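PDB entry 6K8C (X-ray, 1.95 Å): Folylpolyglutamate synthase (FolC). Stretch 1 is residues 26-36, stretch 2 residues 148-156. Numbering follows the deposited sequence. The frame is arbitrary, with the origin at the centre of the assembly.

Stretch 1 (26-36) FDPSRFIQIYK
Stretch 2, residues 148-156: EFDSTNALK

Most of stretch 1, Ser29 through Lys36, is helical, and the helix continues later in the chain; it is entered from an extended Asp27 (phi/psi -160/91). Stretch 2 is irregular: Phe149 and Asp150 lead into a short 3-10 segment, 151-154, after which Leu155 and Lys156 are extended. Pro28 and Phe149 have CA atoms 5.5 Å apart and Phe31 and Ser151 6.2 Å apart, so the register advances in the same sense along both stretches. The interface buries 412 Å² and contains no direct hydrogen bond; it is built mainly from rings and aliphatic carbons.

Phe26 (chi1 167°, t) brings its ring edge to Phe149, with CE1 4.1 Å from Phe149 CD2. Asp27 points away and serves the helix start instead: Ser29 OG (chi1 69°, p) donates to Asp27 OD1 at 2.6 Å, and Arg30 N to Asp27 O at 2.9 Å. Pro28 (-54/-39, C-gamma exo) suits a place near the helix start, since its fixed phi is helical and it has no amide hydrogen to offer. Its ring covers one face of Phe149 (chi1 -53°, m; chi2 -65°): CG lies 3.7 Å from the Phe149 ring centroid in a CH-pi contact, and Pro28 CB is 3.4 Å from Phe149 CD1.

One turn on, buried Phe31 (chi1 -169°, t; chi2 70°) points toward stretch 2. Ser151 CB lies over its face, 3.8 Å from the Phe31 ring centroid, a close approach suited to a small residue. Phe31 CE2 also reaches 3.2 Å from Ser151 O, while that oxygen accepts from Ala154 N at 3.1 Å. At the ring edge, Phe31 CD2 meets Ala154 CB at 3.8 Å; the compact methyl touches this ring and also that of Tyr35, whose CD2 is 4.3 Å from Ala154 CB.

Thr152 steadies the 3-10 turn from behind: its OG1 donates to Asp150 OD2 at 2.6 Å and its N to the same Asp150 OD2 at 3.2 Å. Asn153 N donates to Asp150 O at 3.0 Å.

Tyr35 (chi1 -172°, t; chi2 59°), one helical turn after Phe31 and bonded to it from Tyr35 N to Phe31 O at 2.7 Å, completes the contact. Leu155 (chi1 -79°, m; chi2 73°, p) places CD1 over the Tyr35 face, 4.2 Å from the ring centroid, and its CG 3.7 Å from Tyr35 CZ. The phenol suits this site because its ring packs against leucine while its hydroxyl finds water: Tyr35 OH is hydrogen-bonded at 2.8 Å to the oxygen of water 1, which accepts from Lys156 N at 3.2 Å, bridging the stretches.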

# COMPACT_ATOMS: atom_id res chain seq x y z
N PHE A 26 -0.31 9.89 -20.92
CA PHE A 26 -1.68 9.77 -20.44
C PHE A 26 -2.65 9.47 -21.58
O PHE A 26 -2.87 10.30 -22.46
CB PHE A 26 -2.11 11.05 -19.72
CG PHE A 26 -3.59 11.13 -19.46
CD1 PHE A 26 -4.18 10.34 -18.49
CD2 PHE A 26 -4.39 11.98 -20.21
CE1 PHE A 26 -5.54 10.40 -18.26
CE2 PHE A 26 -5.75 12.05 -19.98
CZ PHE A 26 -6.33 11.26 -19.00
N ASP A 27 -3.25 8.29 -21.53
CA ASP A 27 -4.17 7.84 -22.56
C ASP A 27 -5.03 6.73 -21.98
O ASP A 27 -4.64 5.55 -22.02
CB ASP A 27 -3.39 7.37 -23.80
CG ASP A 27 -4.30 6.90 -24.93
OD1 ASP A 27 -5.53 7.07 -24.83
OD2 ASP A 27 -3.77 6.38 -25.93
N PRO A 28 -6.19 7.06 -21.40
CA PRO A 28 -7.06 6.02 -20.85
C PRO A 28 -7.40 4.91 -21.83
O PRO A 28 -7.45 3.74 -21.45
CB PRO A 28 -8.31 6.81 -20.44
CG PRO A 28 -7.81 8.19 -20.16
CD PRO A 28 -6.68 8.42 -21.12
N SER A 29 -7.63 5.26 -23.10
CA SER A 29 -7.95 4.25 -24.09
C SER A 29 -6.81 3.26 -24.30
O SER A 29 -7.04 2.17 -24.82
CB SER A 29 -8.32 4.91 -25.42
OG SER A 29 -7.20 5.53 -26.03
N ARG A 30 -5.58 3.62 -23.90
CA ARG A 30 -4.44 2.75 -24.16
C ARG A 30 -4.58 1.43 -23.42
O ARG A 30 -4.56 0.35 -24.03
CB ARG A 30 -3.13 3.45 -23.78
CG ARG A 30 -1.90 2.62 -24.15
CD ARG A 30 -0.59 3.32 -23.81
NE ARG A 30 -0.44 3.56 -22.37
CZ ARG A 30 -0.43 4.77 -21.82
NH1 ARG A 30 -0.55 5.84 -22.59
NH2 ARG A 30 -0.29 4.90 -20.51
N PHE A 31 -4.72 1.48 -22.09
CA PHE A 31 -4.71 0.22 -21.36
C PHE A 31 -5.97 -0.60 -21.62
O PHE A 31 -5.91 -1.83 -21.63
CB PHE A 31 -4.54 0.42 -19.86
CG PHE A 31 -4.26 -0.87 -19.14
CD1 PHE A 31 -3.05 -1.51 -19.32
CD2 PHE A 31 -5.23 -1.47 -18.35
CE1 PHE A 31 -2.78 -2.71 -18.69
CE2 PHE A 31 -4.97 -2.67 -17.72
CZ PHE A 31 -3.74 -3.29 -17.88
N ILE A 32 -7.12 0.06 -21.82
CA ILE A 32 -8.32 -0.67 -22.23
C ILE A 32 -8.02 -1.50 -23.47
O ILE A 32 -8.41 -2.67 -23.57
CB ILE A 32 -9.49 0.30 -22.46
CG1 ILE A 32 -9.95 0.91 -21.14
CG2 ILE A 32 -10.66 -0.42 -23.13
CD1 ILE A 32 -10.67 2.23 -21.30
N GLN A 33 -7.29 -0.92 -24.42
CA GLN A 33 -6.89 -1.65 -25.62
C GLN A 33 -5.82 -2.69 -25.30
O GLN A 33 -5.88 -3.82 -25.80
CB GLN A 33 -6.40 -0.67 -26.68
CG GLN A 33 -6.04 -1.30 -28.01
CD GLN A 33 -5.40 -0.31 -28.96
OE1 GLN A 33 -5.32 0.89 -28.67
NE2 GLN A 33 -4.94 -0.80 -30.10
N ILE A 34 -4.84 -2.33 -24.46
CA ILE A 34 -3.81 -3.29 -24.07
C ILE A 34 -4.45 -4.52 -23.45
O ILE A 34 -4.13 -5.66 -23.80
CB ILE A 34 -2.80 -2.64 -23.10
CG1 ILE A 34 -1.88 -1.65 -23.83
CG2 ILE A 34 -1.95 -3.72 -22.42
CD1 ILE A 34 -1.09 -0.77 -22.88
N TYR A 35 -5.38 -4.30 -22.51
CA TYR A 35 -5.96 -5.41 -21.76
C TYR A 35 -6.80 -6.30 -22.66
O TYR A 35 -6.78 -7.53 -22.52
CB TYR A 35 -6.78 -4.88 -20.58
CG TYR A 35 -7.23 -6.00 -19.66
CD1 TYR A 35 -6.29 -6.81 -19.03
CD2 TYR A 35 -8.58 -6.26 -19.44
CE1 TYR A 35 -6.69 -7.85 -18.22
CE2 TYR A 35 -8.98 -7.29 -18.62
CZ TYR A 35 -8.03 -8.08 -18.01
OH TYR A 35 -8.41 -9.12 -17.19
N LYS A 36 -7.53 -5.70 -23.60
CA LYS A 36 -8.30 -6.49 -24.56
C LYS A 36 -7.39 -7.40 -25.37
O LYS A 36 -7.68 -8.59 -25.57
CB LYS A 36 -9.10 -5.57 -25.48
CG LYS A 36 -10.55 -6.01 -25.70
CD LYS A 36 -11.45 -5.58 -24.55
CE LYS A 36 -12.92 -5.83 -24.86
NZ LYS A 36 -13.82 -4.95 -24.07
N GLU A 148 -9.84 7.50 -12.01
CA GLU A 148 -10.89 6.75 -12.69
C GLU A 148 -10.37 6.03 -13.92
O GLU A 148 -10.98 5.05 -14.35
CB GLU A 148 -12.04 7.69 -13.07
CG GLU A 148 -11.70 8.69 -14.16
CD GLU A 148 -12.81 9.69 -14.41
OE1 GLU A 148 -12.82 10.75 -13.75
OE2 GLU A 148 -13.67 9.42 -15.28
N PHE A 149 -9.26 6.50 -14.49
CA PHE A 149 -8.63 5.85 -15.63
C PHE A 149 -7.46 4.96 -15.22
O PHE A 149 -6.60 4.65 -16.05
CB PHE A 149 -8.17 6.90 -16.64
CG PHE A 149 -9.24 7.86 -17.06
CD1 PHE A 149 -10.36 7.41 -17.75
CD2 PHE A 149 -9.14 9.21 -16.76
CE1 PHE A 149 -11.35 8.29 -18.14
CE2 PHE A 149 -10.14 10.09 -17.14
CZ PHE A 149 -11.24 9.63 -17.83
N ASP A 150 -7.41 4.56 -13.95
CA ASP A 150 -6.34 3.67 -13.50
C ASP A 150 -6.39 2.36 -14.27
O ASP A 150 -7.45 1.91 -14.70
CB ASP A 150 -6.48 3.41 -12.00
CG ASP A 150 -5.23 2.80 -11.40
OD1 ASP A 150 -4.23 3.53 -11.25
OD2 ASP A 150 -5.24 1.58 -11.09
N SER A 151 -5.21 1.76 -14.46
CA SER A 151 -5.14 0.52 -15.22
C SER A 151 -5.94 -0.60 -14.57
O SER A 151 -6.54 -1.42 -15.28
CB SER A 151 -3.68 0.10 -15.41
OG SER A 151 -3.13 -0.38 -14.20
N THR A 152 -5.99 -0.64 -13.23
CA THR A 152 -6.74 -1.70 -12.57
C THR A 152 -8.23 -1.59 -12.81
O THR A 152 -8.96 -2.56 -12.58
CB THR A 152 -6.46 -1.70 -11.06
OG1 THR A 152 -6.80 -0.43 -10.50
CG2 THR A 152 -4.99 -2.00 -10.79
N ASN A 153 -8.71 -0.43 -13.28
CA ASN A 153 -10.12 -0.26 -13.59
C ASN A 153 -10.58 -1.12 -14.77
O ASN A 153 -11.78 -1.32 -14.93
CB ASN A 153 -10.42 1.20 -13.90
CG ASN A 153 -10.82 1.98 -12.67
OD1 ASN A 153 -11.62 1.50 -11.87
ND2 ASN A 153 -10.26 3.17 -12.51
N ALA A 154 -9.65 -1.60 -15.60
CA ALA A 154 -10.03 -2.32 -16.81
C ALA A 154 -10.45 -3.75 -16.54
O ALA A 154 -11.10 -4.37 -17.39
CB ALA A 154 -8.87 -2.31 -17.81
N LEU A 155 -10.10 -4.30 -15.38
CA LEU A 155 -10.47 -5.67 -15.06
C LEU A 155 -11.89 -5.72 -14.51
O LEU A 155 -12.32 -4.81 -13.80
CB LEU A 155 -9.48 -6.26 -14.04
CG LEU A 155 -8.13 -6.75 -14.55
CD1 LEU A 155 -7.22 -5.59 -14.93
CD2 LEU A 155 -7.46 -7.62 -13.50
N LYS A 156 -12.63 -6.76 -14.88
CA LYS A 156 -13.96 -6.92 -14.32
C LYS A 156 -13.85 -7.21 -12.83
O LYS A 156 -12.97 -7.96 -12.39
CB LYS A 156 -14.72 -8.05 -15.03
CG LYS A 156 -15.42 -7.60 -16.31
CD LYS A 156 -16.03 -8.78 -17.06
CE LYS A 156 -16.23 -8.45 -18.53
NZ LYS A 156 -16.69 -9.64 -19.31
O HOH W 1 -11.13 -9.07 -16.50